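Local coordinates for serine protease inhibitor 4, isoform B (Drosophila melanogaster, PDB 4P0F), which probably inhibits serine and cysteine endopeptidases as a member of the serpin family, and is captured here in its cleaved form, at residues 34-39 / 372-377; 231-236 / 361-366; 131-136 / 152-157; 162-167 / 336-341. All blocks are in the same frame, centred on the assembly; numbering follows the deposited sequence.

The four contacts illustrate two of the three sheets of a cleaved serpin, and a helix layer on one of them. Contacts 1 and 2 join neighbouring strands near the middle of the molecule, their centres 9 Å apart, and meet through the backbone bonds between strands 360-366 and 370-377. Contact 4 lies on the other side of the chain's centre from contact 2, about 31 Å away between centres, and pairs strand 161-174 with 328-341, the strand that probably corresponds to the inserted reactive-centre loop. Contact 3 lies 11 Å from contact 4, centre to centre, and packs on it directly: Ile136 and Leu157 both touch Val164. Between contacts 1 and 4 the nearest atoms are about 5 Å apart.

Contact 1: residues 34-39 / 372-377; sequences IVFSPF and LFWGSV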
loop_
_atom_site.group_PDB
_atom_site.type_symbol
_atom_site.label_atom_id
_atom_site.label_comp_id
_atom_site.label_asym_id
_atom_site.label_seq_id
_atom_site.Cartn_x
_atom_site.Cartn_y
_atom_site.Cartn_z
ATOM N N ILE A 34 -6.772 5.774 -7.707
ATOM C CA ILE A 34 -5.774 5.572 -6.681
ATOM C C ILE A 34 -5.533 4.089 -6.432
ATOM O O ILE A 34 -6.471 3.307 -6.374
ATOM C CB ILE A 34 -6.223 6.272 -5.383
ATOM C CG1 ILE A 34 -6.277 7.786 -5.620
ATOM C CG2 ILE A 34 -5.291 5.938 -4.217
ATOM C CD1 ILE A 34 -6.946 8.562 -4.511
ATOM N N VAL A 35 -4.268 3.703 -6.302
ATOM C CA VAL A 35 -3.927 2.388 -5.771
ATOM C C VAL A 35 -2.690 2.559 -4.920
ATOM O O VAL A 35 -1.795 3.309 -5.286
ATOM C CB VAL A 35 -3.702 1.318 -6.881
ATOM C CG1 VAL A 35 -2.644 1.751 -7.890
ATOM C CG2 VAL A 35 -3.343 -0.030 -6.262
ATOM N N PHE A 36 -2.665 1.905 -3.768
ATOM C CA PHE A 36 -1.520 1.995 -2.875
ATOM C C PHE A 36 -1.485 0.785 -1.959
ATOM O O PHE A 36 -2.474 0.060 -1.833
ATOM C CB PHE A 36 -1.545 3.308 -2.062
ATOM C CG PHE A 36 -2.623 3.379 -0.988
ATOM C CD1 PHE A 36 -3.935 3.648 -1.310
ATOM C CD2 PHE A 36 -2.289 3.231 0.351
ATOM C CE1 PHE A 36 -4.910 3.737 -0.316
ATOM C CE2 PHE A 36 -3.255 3.312 1.344
ATOM C CZ PHE A 36 -4.566 3.563 1.006
ATOM N N SER A 37 -0.318 0.540 -1.364
ATOM C CA SER A 37 -0.172 -0.504 -0.364
ATOM C C SER A 37 -0.009 0.119 1.010
ATOM O O SER A 37 1.070 0.633 1.333
ATOM C CB SER A 37 1.020 -1.400 -0.659
ATOM O OG SER A 37 1.220 -2.318 0.402
ATOM N N PRO A 38 -1.071 0.088 1.823
ATOM C CA PRO A 38 -0.913 0.651 3.172
ATOM C C PRO A 38 0.104 -0.128 3.996
ATOM O O PRO A 38 0.827 0.468 4.814
ATOM C CB PRO A 38 -2.324 0.563 3.763
ATOM C CG PRO A 38 -3.055 -0.417 2.950
ATOM C CD PRO A 38 -2.445 -0.392 1.579
ATOM N N PHE A 39 0.190 -1.434 3.763
ATOM C CA PHE A 39 1.140 -2.269 4.484
ATOM C C PHE A 39 2.572 -1.815 4.214
ATOM O O PHE A 39 3.407 -1.766 5.129
ATOM C CB PHE A 39 0.995 -3.739 4.105
ATOM C CG PHE A 39 1.954 -4.633 4.834
ATOM C CD1 PHE A 39 3.218 -4.873 4.328
ATOM C CD2 PHE A 39 1.614 -5.194 6.052
ATOM C CE1 PHE A 39 4.118 -5.671 5.016
ATOM C CE2 PHE A 39 2.510 -5.997 6.739
ATOM C CZ PHE A 39 3.768 -6.233 6.213
ATOM N N LEU A 372 -3.508 -5.338 2.187
ATOM C CA LEU A 372 -2.191 -5.253 1.550
ATOM C C LEU A 372 -2.177 -4.187 0.468
ATOM O O LEU A 372 -1.181 -3.483 0.291
ATOM C CB LEU A 372 -1.792 -6.609 0.962
ATOM C CG LEU A 372 -1.553 -7.715 1.988
ATOM C CD1 LEU A 372 -1.317 -9.048 1.301
ATOM C CD2 LEU A 372 -0.394 -7.364 2.920
ATOM N N PHE A 373 -3.293 -4.076 -0.248
ATOM C CA PHE A 373 -3.497 -3.055 -1.268
ATOM C C PHE A 373 -4.902 -2.484 -1.108
ATOM O O PHE A 373 -5.830 -3.182 -0.673
ATOM C CB PHE A 373 -3.325 -3.612 -2.691
ATOM C CG PHE A 373 -1.930 -4.034 -3.017
ATOM C CD1 PHE A 373 -1.477 -5.288 -2.671
ATOM C CD2 PHE A 373 -1.070 -3.175 -3.670
ATOM C CE1 PHE A 373 -0.194 -5.686 -2.969
ATOM C CE2 PHE A 373 0.214 -3.573 -3.970
ATOM C CZ PHE A 373 0.649 -4.818 -3.604
ATOM N N TRP A 374 -5.049 -1.228 -1.492
ATOM C CA TRP A 374 -6.302 -0.502 -1.383
ATOM C C TRP A 374 -6.397 0.438 -2.574
ATOM O O TRP A 374 -5.409 1.078 -2.945
ATOM C CB TRP A 374 -6.340 0.269 -0.066
ATOM C CG TRP A 374 -7.683 0.710 0.393
ATOM C CD1 TRP A 374 -8.536 1.545 -0.260
ATOM C CD2 TRP A 374 -8.324 0.369 1.634
ATOM N NE1 TRP A 374 -9.677 1.728 0.483
ATOM C CE2 TRP A 374 -9.569 1.021 1.651
ATOM C CE3 TRP A 374 -7.967 -0.429 2.724
ATOM C CZ2 TRP A 374 -10.461 0.896 2.715
ATOM C CZ3 TRP A 374 -8.847 -0.548 3.775
ATOM C CH2 TRP A 374 -10.079 0.106 3.765
ATOM N N GLY A 375 -7.571 0.531 -3.191
ATOM C CA GLY A 375 -7.702 1.428 -4.318
ATOM C C GLY A 375 -9.115 1.795 -4.700
ATOM O O GLY A 375 -10.085 1.355 -4.083
ATOM N N SER A 376 -9.189 2.637 -5.725
ATOM C CA SER A 376 -10.424 3.133 -6.307
ATOM C C SER A 376 -10.397 2.986 -7.813
ATOM O O SER A 376 -9.362 3.184 -8.437
ATOM C CB SER A 376 -10.623 4.615 -5.993
ATOM O OG SER A 376 -10.946 4.835 -4.646
ATOM N N VAL A 377 -11.551 2.670 -8.388
ATOM C CA VAL A 377 -11.748 2.808 -9.825
ATOM C C VAL A 377 -12.772 3.903 -10.019
ATOM O O VAL A 377 -13.939 3.733 -9.672
ATOM C CB VAL A 377 -12.212 1.505 -10.482
ATOM C CG1 VAL A 377 -12.450 1.726 -11.974
ATOM C CG2 VAL A 377 -11.174 0.412 -10.280
HETATM O O HOH W 1 -7.184 1.770 -8.812
#
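Val35 and Phe36 run antiparallel to Trp374 and Gly375, with Val35-Gly375 a non-hydrogen-bonded pair and Phe36-Trp374 a hydrogen-bonded one. Phe36 N reaches Trp374 O at 3.0 Å, and Trp374 N returns the bond to Phe36 O at 2.9 Å. Next to them, Ser376 N donates to Ile34 O, which a water also links to Ser376 O. On the Phe36-Trp374 face the two side chains lie side by side and point the same way. Phe36 CE1 rests on Trp374 CB at 3.8 Å, while the phenyl and the five-membered ring, 28° from parallel, are slid so far apart that they barely overlap. Tyr22 of helix 6-28 meets the indole. Ser37 carries OG anti to its backbone N (chi1 174°), and this hydroxyl donates to Leu372 O over 2.7 Å, almost in line with the carbonyl. Ser37 CB sits over one face of the Phe373 ring, 4.0 Å from Phe373 CE2. Ser37 OG also accepts from Ser40 N, as the N-cap of helix 38-49. One buried hydroxyl therefore spends its proton on the strand and its acceptor capacity on the helix, tying the first turn of helix 38-49 to strand 370-377.

Contact 2: residues 231-236 / 361-366; sequences SMLIVL and TYVLVH
Met232 and Leu364 form the tight part of this antiparallel pairing, their side chains meeting obliquely on the face they share with Ile234 and Tyr362. Met232 CG stands anti to the backbone N, and a bend at chi3 (-67°) brings CE to 3.5 Å from Leu364 CD2, a tight approach for two methyl groups. The same CD2 also touches Met232 CB at 3.7 Å, so a single methyl bridges both ends of the methionine chain. The opposite face, with Ser231, Leu233, Val235, Thr361, Val363 and Val365, is uneven. Leu233 CD2 and Val363 CG2 stand a loose 4.3 Å apart, whereas Val235 CB meets Thr361 CG2 at 3.7 Å. At the end near the partly exposed His366 a water lies within hydrogen-bonding distance of Ser231 OG and Val365 O, and Val365 CG2 lies 3.3 Å from that hydroxyl. The backbone is regular throughout: Leu233 and Val363 exchange two bonds, with Leu233 N to Val363 O at 2.8 Å, and the Ser231-Val365 and Val235-Thr361 pairs do likewise. Strand 230-237 continues the sheet to strand 218-224, and strand 360-366 to strand 370-377; Ile322 and Val324 of strand 311-324 pack against the methionine-leucine face.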
loop_
_atom_site.group_PDB
_atom_site.type_symbol
_atom_site.label_atom_id
_atom_site.label_comp_id
_atom_site.label_asym_id
_atom_site.label_seq_id
_atom_site.Cartn_x
_atom_site.Cartn_y
_atom_site.Cartn_z
ATOM N N SER A 231 -7.963 -12.404 -0.644
ATOM C CA SER A 231 -9.113 -12.145 -1.502
ATOM C C SER A 231 -9.165 -10.671 -1.899
ATOM O O SER A 231 -8.542 -9.814 -1.258
ATOM C CB SER A 231 -10.426 -12.556 -0.819
ATOM O OG SER A 231 -10.766 -11.690 0.252
ATOM N N MET A 232 -9.909 -10.399 -2.971
ATOM C CA MET A 232 -10.190 -9.039 -3.406
ATOM C C MET A 232 -11.597 -8.679 -2.987
ATOM O O MET A 232 -12.572 -9.253 -3.464
ATOM C CB MET A 232 -10.049 -8.879 -4.926
ATOM C CG MET A 232 -10.330 -7.450 -5.402
ATOM S SD MET A 232 -10.081 -7.171 -7.174
ATOM C CE MET A 232 -8.337 -7.384 -7.319
ATOM N N LEU A 233 -11.678 -7.702 -2.100
ATOM C CA LEU A 233 -12.937 -7.154 -1.637
ATOM C C LEU A 233 -13.310 -5.982 -2.512
ATOM O O LEU A 233 -12.498 -5.086 -2.714
ATOM C CB LEU A 233 -12.811 -6.701 -0.182
ATOM C CG LEU A 233 -14.018 -5.975 0.413
ATOM C CD1 LEU A 233 -15.165 -6.944 0.651
ATOM C CD2 LEU A 233 -13.592 -5.278 1.697
ATOM N N ILE A 234 -14.522 -6.013 -3.057
ATOM C CA ILE A 234 -15.050 -4.908 -3.853
ATOM C C ILE A 234 -16.221 -4.304 -3.095
ATOM O O ILE A 234 -17.116 -5.034 -2.688
ATOM C CB ILE A 234 -15.522 -5.382 -5.246
ATOM C CG1 ILE A 234 -14.379 -6.085 -5.984
ATOM C CG2 ILE A 234 -16.025 -4.214 -6.069
ATOM C CD1 ILE A 234 -14.837 -6.965 -7.111
ATOM N N VAL A 235 -16.202 -2.989 -2.887
ATOM C CA VAL A 235 -17.324 -2.303 -2.258
ATOM C C VAL A 235 -17.890 -1.330 -3.272
ATOM O O VAL A 235 -17.222 -0.408 -3.722
ATOM C CB VAL A 235 -16.923 -1.575 -0.968
ATOM C CG1 VAL A 235 -18.168 -1.161 -0.208
ATOM C CG2 VAL A 235 -16.044 -2.472 -0.110
ATOM N N LEU A 236 -19.145 -1.576 -3.627
ATOM C CA LEU A 236 -19.821 -0.933 -4.739
ATOM C C LEU A 236 -20.976 -0.065 -4.237
ATOM O O LEU A 236 -21.939 -0.589 -3.670
ATOM C CB LEU A 236 -20.352 -2.005 -5.693
ATOM C CG LEU A 236 -21.047 -1.545 -6.960
ATOM C CD1 LEU A 236 -20.083 -0.832 -7.894
ATOM C CD2 LEU A 236 -21.679 -2.763 -7.663
ATOM N N THR A 361 -14.635 0.961 -4.830
ATOM C CA THR A 361 -13.394 0.846 -4.090
ATOM C C THR A 361 -13.102 -0.638 -3.898
ATOM O O THR A 361 -14.000 -1.484 -3.975
ATOM C CB THR A 361 -13.454 1.613 -2.737
ATOM O OG1 THR A 361 -12.197 1.492 -2.056
ATOM C CG2 THR A 361 -14.521 1.080 -1.864
ATOM N N TYR A 362 -11.831 -0.964 -3.720
ATOM C CA TYR A 362 -11.428 -2.355 -3.586
ATOM C C TYR A 362 -10.243 -2.470 -2.631
ATOM O O TYR A 362 -9.478 -1.519 -2.431
ATOM C CB TYR A 362 -11.088 -2.969 -4.958
ATOM C CG TYR A 362 -9.928 -2.300 -5.650
ATOM C CD1 TYR A 362 -8.623 -2.670 -5.357
ATOM C CD2 TYR A 362 -10.132 -1.278 -6.562
ATOM C CE1 TYR A 362 -7.555 -2.055 -5.968
ATOM C CE2 TYR A 362 -9.063 -0.651 -7.181
ATOM C CZ TYR A 362 -7.777 -1.044 -6.876
ATOM O OH TYR A 362 -6.707 -0.418 -7.476
ATOM N N VAL A 363 -10.125 -3.644 -2.031
ATOM C CA VAL A 363 -9.080 -3.958 -1.072
ATOM C C VAL A 363 -8.596 -5.375 -1.318
ATOM O O VAL A 363 -9.398 -6.290 -1.476
ATOM C CB VAL A 363 -9.580 -3.852 0.382
ATOM C CG1 VAL A 363 -8.395 -3.912 1.359
ATOM C CG2 VAL A 363 -10.379 -2.583 0.586
ATOM N N LEU A 364 -7.282 -5.556 -1.386
ATOM C CA LEU A 364 -6.693 -6.893 -1.373
ATOM C C LEU A 364 -6.393 -7.225 0.083
ATOM O O LEU A 364 -5.542 -6.581 0.717
ATOM C CB LEU A 364 -5.421 -6.959 -2.228
ATOM C CG LEU A 364 -5.598 -6.731 -3.730
ATOM C CD1 LEU A 364 -4.282 -6.917 -4.483
ATOM C CD2 LEU A 364 -6.637 -7.676 -4.290
ATOM N N VAL A 365 -7.126 -8.196 0.616
ATOM C CA VAL A 365 -7.161 -8.441 2.053
ATOM C C VAL A 365 -6.703 -9.844 2.394
ATOM O O VAL A 365 -7.093 -10.819 1.750
ATOM C CB VAL A 365 -8.585 -8.230 2.631
ATOM C CG1 VAL A 365 -8.995 -6.792 2.516
ATOM C CG2 VAL A 365 -9.598 -9.090 1.924
ATOM N N HIS A 366 -5.854 -9.934 3.409
ATOM C CA HIS A 366 -5.490 -11.216 3.990
ATOM C C HIS A 366 -6.414 -11.497 5.163
ATOM O O HIS A 366 -6.531 -10.679 6.085
ATOM C CB HIS A 366 -4.028 -11.229 4.436
ATOM C CG HIS A 366 -3.689 -12.369 5.345
ATOM N ND1 HIS A 366 -3.052 -13.510 4.905
ATOM C CD2 HIS A 366 -3.909 -12.550 6.669
ATOM C CE1 HIS A 366 -2.889 -14.340 5.920
ATOM N NE2 HIS A 366 -3.400 -13.781 7.002
HETATM O O HOH W 2 -9.384 -12.642 2.652
#

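Contact 3: residues 131-136 / 152-157; sequences QAAATI and VPADVL
Ile136 and Leu157 both set CG1 or CG anti to the carbonyl carbon (chi1 -66° and -56°), and the extended chi2 of Leu157, 180°, carries its CD1 toward the helix. The two side chains arrive tip to tip, with CD1 of Ile136 4.2 Å from CD1 of Leu157. The other branch of the isoleucine has its own partner: Ile136 CG2 approaches Val152 CG2 at 3.9 Å, the side chains running aslant to each other. One turn earlier on the helix, Ala133 presses its CB against the returning chain. That methyl lies 3.5 Å from Val152 O and 3.8 Å from Ala154 CA, and the CA atoms of Ala133 and Ala154 are 5.1 Å apart. Leu157 CD1 also comes within 4.0 Å of Ala133 N. No hydrogen bond crosses between the two segments; the loop is instead shaped by its short 3-10 turn, in which Leu157 N donates to Ala154 O. Helix residues outside the segments add polar ties, Asn137 OD1 to Val152 N and Asn129 ND2 to Ala154 O. This fits helix F of the serpin fold and the connection after it: helix 129-143 and the returning chain lie on the central sheet, with Ile136 and Leu157 on Val164 of strand 161-174, Ile136 also on Val166, and Phe126 alongside.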
loop_
_atom_site.group_PDB
_atom_site.type_symbol
_atom_site.label_atom_id
_atom_site.label_comp_id
_atom_site.label_asym_id
_atom_site.label_seq_id
_atom_site.Cartn_x
_atom_site.Cartn_y
_atom_site.Cartn_z
ATOM N N GLN A 131 23.972 6.954 -9.761
ATOM C CA GLN A 131 24.382 5.590 -9.466
ATOM C C GLN A 131 23.623 5.035 -8.263
ATOM O O GLN A 131 23.152 3.899 -8.285
ATOM C CB GLN A 131 25.889 5.555 -9.222
ATOM C CG GLN A 131 26.461 4.238 -8.763
ATOM C CD GLN A 131 27.932 4.378 -8.411
ATOM O OE1 GLN A 131 28.295 4.535 -7.243
ATOM N NE2 GLN A 131 28.785 4.362 -9.427
ATOM N N ALA A 132 23.495 5.840 -7.215
ATOM C CA ALA A 132 22.778 5.409 -6.013
ATOM C C ALA A 132 21.291 5.131 -6.286
ATOM O O ALA A 132 20.736 4.138 -5.812
ATOM C CB ALA A 132 22.929 6.453 -4.918
ATOM N N ALA A 133 20.654 6.003 -7.057
ATOM C CA ALA A 133 19.259 5.818 -7.402
ATOM C C ALA A 133 19.110 4.544 -8.222
ATOM O O ALA A 133 18.188 3.768 -8.000
ATOM C CB ALA A 133 18.737 7.013 -8.166
ATOM N N ALA A 134 20.033 4.316 -9.153
ATOM C CA ALA A 134 19.969 3.121 -9.987
ATOM C C ALA A 134 20.067 1.868 -9.118
ATOM O O ALA A 134 19.341 0.906 -9.335
ATOM C CB ALA A 134 21.071 3.133 -11.044
ATOM N N THR A 135 20.956 1.881 -8.127
ATOM C CA THR A 135 21.092 0.747 -7.213
ATOM C C THR A 135 19.784 0.471 -6.469
ATOM O O THR A 135 19.309 -0.665 -6.423
ATOM C CB THR A 135 22.233 0.990 -6.210
ATOM O OG1 THR A 135 23.461 1.017 -6.936
ATOM C CG2 THR A 135 22.305 -0.113 -5.162
ATOM N N ILE A 136 19.200 1.516 -5.898
ATOM C CA ILE A 136 17.933 1.399 -5.186
ATOM C C ILE A 136 16.821 0.939 -6.122
ATOM O O ILE A 136 16.064 0.006 -5.818
ATOM C CB ILE A 136 17.547 2.747 -4.532
ATOM C CG1 ILE A 136 18.562 3.099 -3.435
ATOM C CG2 ILE A 136 16.124 2.698 -3.973
ATOM C CD1 ILE A 136 18.571 4.576 -3.011
ATOM N N VAL A 152 12.859 5.931 -6.625
ATOM C CA VAL A 152 13.525 7.080 -6.022
ATOM C C VAL A 152 14.327 7.828 -7.073
ATOM O O VAL A 152 15.345 7.327 -7.525
ATOM C CB VAL A 152 14.459 6.653 -4.877
ATOM C CG1 VAL A 152 15.064 7.878 -4.200
ATOM C CG2 VAL A 152 13.700 5.800 -3.871
ATOM N N PRO A 153 13.869 9.026 -7.475
ATOM C CA PRO A 153 14.612 9.734 -8.526
ATOM C C PRO A 153 15.965 10.207 -8.046
ATOM O O PRO A 153 16.119 10.530 -6.867
ATOM C CB PRO A 153 13.720 10.937 -8.861
ATOM C CG PRO A 153 12.421 10.693 -8.186
ATOM C CD PRO A 153 12.683 9.782 -7.039
ATOM N N ALA A 154 16.933 10.267 -8.951
ATOM C CA ALA A 154 18.263 10.725 -8.603
ATOM C C ALA A 154 18.217 12.136 -8.038
ATOM O O ALA A 154 19.042 12.483 -7.193
ATOM C CB ALA A 154 19.179 10.674 -9.817
ATOM N N ASP A 155 17.244 12.941 -8.468
ATOM C CA ASP A 155 17.269 14.356 -8.114
ATOM C C ASP A 155 16.745 14.649 -6.700
ATOM O O ASP A 155 16.737 15.812 -6.290
ATOM C CB ASP A 155 16.526 15.221 -9.162
ATOM C CG ASP A 155 15.035 14.910 -9.313
ATOM O OD1 ASP A 155 14.412 14.204 -8.493
ATOM O OD2 ASP A 155 14.463 15.439 -10.294
ATOM N N VAL A 156 16.371 13.622 -5.940
ATOM C CA VAL A 156 16.093 13.835 -4.502
ATOM C C VAL A 156 17.211 13.305 -3.608
ATOM O O VAL A 156 17.088 13.339 -2.379
ATOM C CB VAL A 156 14.761 13.190 -4.042
ATOM C CG1 VAL A 156 13.607 13.726 -4.855
ATOM C CG2 VAL A 156 14.817 11.675 -4.090
ATOM N N LEU A 157 18.294 12.842 -4.228
ATOM C CA LEU A 157 19.465 12.328 -3.524
ATOM C C LEU A 157 20.666 13.220 -3.792
ATOM O O LEU A 157 20.846 13.684 -4.911
ATOM C CB LEU A 157 19.780 10.893 -3.968
ATOM C CG LEU A 157 18.654 9.870 -3.818
ATOM C CD1 LEU A 157 19.096 8.492 -4.302
ATOM C CD2 LEU A 157 18.162 9.786 -2.386
#

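Contact 4: residues 162-167 / 336-341; sequences RLVLVN and GMAVRR
Leu163-Val339 and Leu165-Met337 are hydrogen-bonded antiparallel pairs in the central sheet, between strand 161-174 and 328-341, probably the strand formed by the inserted reactive-centre loop. Leu165 N gives to Met337 O over 3.0 Å, and Met337 N answers to Leu165 O. Further along, Val339 O takes two donors, Arg162 N at 2.8 Å and Leu163 N at 3.1 Å, the mark of a classic beta bulge. Leu163 carries CG between its backbone N and carbonyl carbon (chi1 56°), which puts CG against Val339 CB at 3.9 Å, and Leu163 CD1 lies 3.7 Å from Val339 CG2. From the bulge the side chain of Arg162 runs side by side with that of Arg341. Arg341 CG sits 3.5 Å above one face of the Arg162 guanidinium, toward its rim, and the two guanidinium planes stand 84° apart. A water in the plane of both groups accepts from Arg162 NH2 at 2.9 Å and from Arg341 NH1 at 2.8 Å. This bridge, with the salt bridge from Arg162 NE to Glu309, probably eases the repulsion of like charges. Strand 311-324 flanks the other edge of 328-341, which thus lies between two antiparallel neighbours, the arrangement typical of a loop-inserted serpin sheet.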
loop_
_atom_site.group_PDB
_atom_site.type_symbol
_atom_site.label_atom_id
_atom_site.label_comp_id
_atom_site.label_asym_id
_atom_site.label_seq_id
_atom_site.Cartn_x
_atom_site.Cartn_y
_atom_site.Cartn_z
ATOM N N ARG A 162 21.668 10.442 3.784
ATOM C CA ARG A 162 22.352 9.553 4.713
ATOM C C ARG A 162 21.816 8.128 4.658
ATOM O O ARG A 162 22.584 7.174 4.776
ATOM C CB ARG A 162 22.266 10.114 6.129
ATOM C CG ARG A 162 23.065 11.386 6.301
ATOM C CD ARG A 162 24.574 11.110 6.343
ATOM N NE ARG A 162 25.373 12.338 6.358
ATOM C CZ ARG A 162 25.813 12.975 5.277
ATOM N NH1 ARG A 162 25.541 12.516 4.058
ATOM N NH2 ARG A 162 26.526 14.080 5.414
ATOM N N LEU A 163 20.510 7.961 4.499
ATOM C CA LEU A 163 20.014 6.633 4.206
ATOM C C LEU A 163 18.672 6.676 3.524
ATOM O O LEU A 163 17.965 7.671 3.593
ATOM C CB LEU A 163 19.939 5.793 5.478
ATOM C CG LEU A 163 19.106 6.360 6.616
ATOM C CD1 LEU A 163 17.664 5.850 6.556
ATOM C CD2 LEU A 163 19.751 5.993 7.925
ATOM N N VAL A 164 18.359 5.586 2.833
ATOM C CA VAL A 164 17.044 5.394 2.240
ATOM C C VAL A 164 16.520 4.055 2.709
ATOM O O VAL A 164 17.181 3.033 2.539
ATOM C CB VAL A 164 17.079 5.430 0.704
ATOM C CG1 VAL A 164 15.683 5.164 0.117
ATOM C CG2 VAL A 164 17.601 6.763 0.220
ATOM N N LEU A 165 15.340 4.084 3.317
ATOM C CA LEU A 165 14.644 2.884 3.758
ATOM C C LEU A 165 13.624 2.512 2.710
ATOM O O LEU A 165 12.883 3.378 2.261
ATOM C CB LEU A 165 13.948 3.118 5.101
ATOM C CG LEU A 165 14.845 3.047 6.333
ATOM C CD1 LEU A 165 14.166 3.660 7.528
ATOM C CD2 LEU A 165 15.194 1.597 6.626
ATOM N N VAL A 166 13.601 1.241 2.314
ATOM C CA VAL A 166 12.676 0.799 1.281
ATOM C C VAL A 166 11.937 -0.463 1.681
ATOM O O VAL A 166 12.517 -1.404 2.211
ATOM C CB VAL A 166 13.393 0.552 -0.060
ATOM C CG1 VAL A 166 12.379 0.290 -1.153
ATOM C CG2 VAL A 166 14.249 1.759 -0.424
ATOM N N ASN A 167 10.631 -0.447 1.432
ATOM C CA ASN A 167 9.818 -1.646 1.459
ATOM C C ASN A 167 9.246 -1.885 0.080
ATOM O O ASN A 167 8.754 -0.955 -0.542
ATOM C CB ASN A 167 8.664 -1.536 2.453
ATOM C CG ASN A 167 7.700 -2.689 2.316
ATOM O OD1 ASN A 167 6.726 -2.633 1.537
ATOM N ND2 ASN A 167 7.979 -3.765 3.035
ATOM N N GLY A 336 9.753 4.351 -0.465
ATOM C CA GLY A 336 11.115 4.758 -0.169
ATOM C C GLY A 336 11.106 6.025 0.662
ATOM O O GLY A 336 10.461 7.005 0.298
ATOM N N MET A 337 11.835 5.992 1.777
ATOM C CA MET A 337 11.973 7.152 2.658
ATOM C C MET A 337 13.409 7.615 2.656
ATOM O O MET A 337 14.284 6.870 3.084
ATOM C CB MET A 337 11.566 6.820 4.087
ATOM C CG MET A 337 10.067 6.616 4.311
ATOM S SD MET A 337 9.621 6.465 6.062
ATOM C CE MET A 337 10.811 7.619 6.764
ATOM N N ALA A 338 13.647 8.830 2.181
ATOM C CA ALA A 338 14.999 9.391 2.157
ATOM C C ALA A 338 15.248 10.187 3.421
ATOM O O ALA A 338 14.456 11.049 3.764
ATOM C CB ALA A 338 15.189 10.260 0.938
ATOM N N VAL A 339 16.367 9.899 4.088
ATOM C CA VAL A 339 16.759 10.574 5.325
ATOM C C VAL A 339 18.077 11.280 5.066
ATOM O O VAL A 339 19.015 10.668 4.556
ATOM C CB VAL A 339 16.897 9.584 6.492
ATOM C CG1 VAL A 339 17.365 10.284 7.764
ATOM C CG2 VAL A 339 15.568 8.874 6.747
ATOM N N ARG A 340 18.127 12.570 5.388
ATOM C CA ARG A 340 19.291 13.404 5.110
ATOM C C ARG A 340 19.799 14.078 6.370
ATOM O O ARG A 340 19.078 14.216 7.342
ATOM C CB ARG A 340 18.943 14.475 4.074
ATOM C CG ARG A 340 17.766 15.347 4.494
ATOM C CD ARG A 340 17.718 16.654 3.741
ATOM N NE ARG A 340 18.858 17.489 4.102
ATOM C CZ ARG A 340 19.253 18.561 3.428
ATOM N NH1 ARG A 340 18.603 18.948 2.339
ATOM N NH2 ARG A 340 20.314 19.237 3.845
ATOM N N ARG A 341 21.041 14.524 6.356
ATOM C CA ARG A 341 21.487 15.355 7.462
ATOM C C ARG A 341 20.823 16.722 7.324
ATOM O O ARG A 341 20.610 17.210 6.216
ATOM C CB ARG A 341 23.005 15.466 7.489
ATOM C CG ARG A 341 23.630 16.072 6.265
ATOM C CD ARG A 341 24.975 16.693 6.634
ATOM N NE ARG A 341 24.786 17.856 7.495
ATOM C CZ ARG A 341 25.725 18.377 8.283
ATOM N NH1 ARG A 341 26.937 17.844 8.328
ATOM N NH2 ARG A 341 25.446 19.437 9.032
HETATM O O HOH W 3 28.263 15.702 7.107
#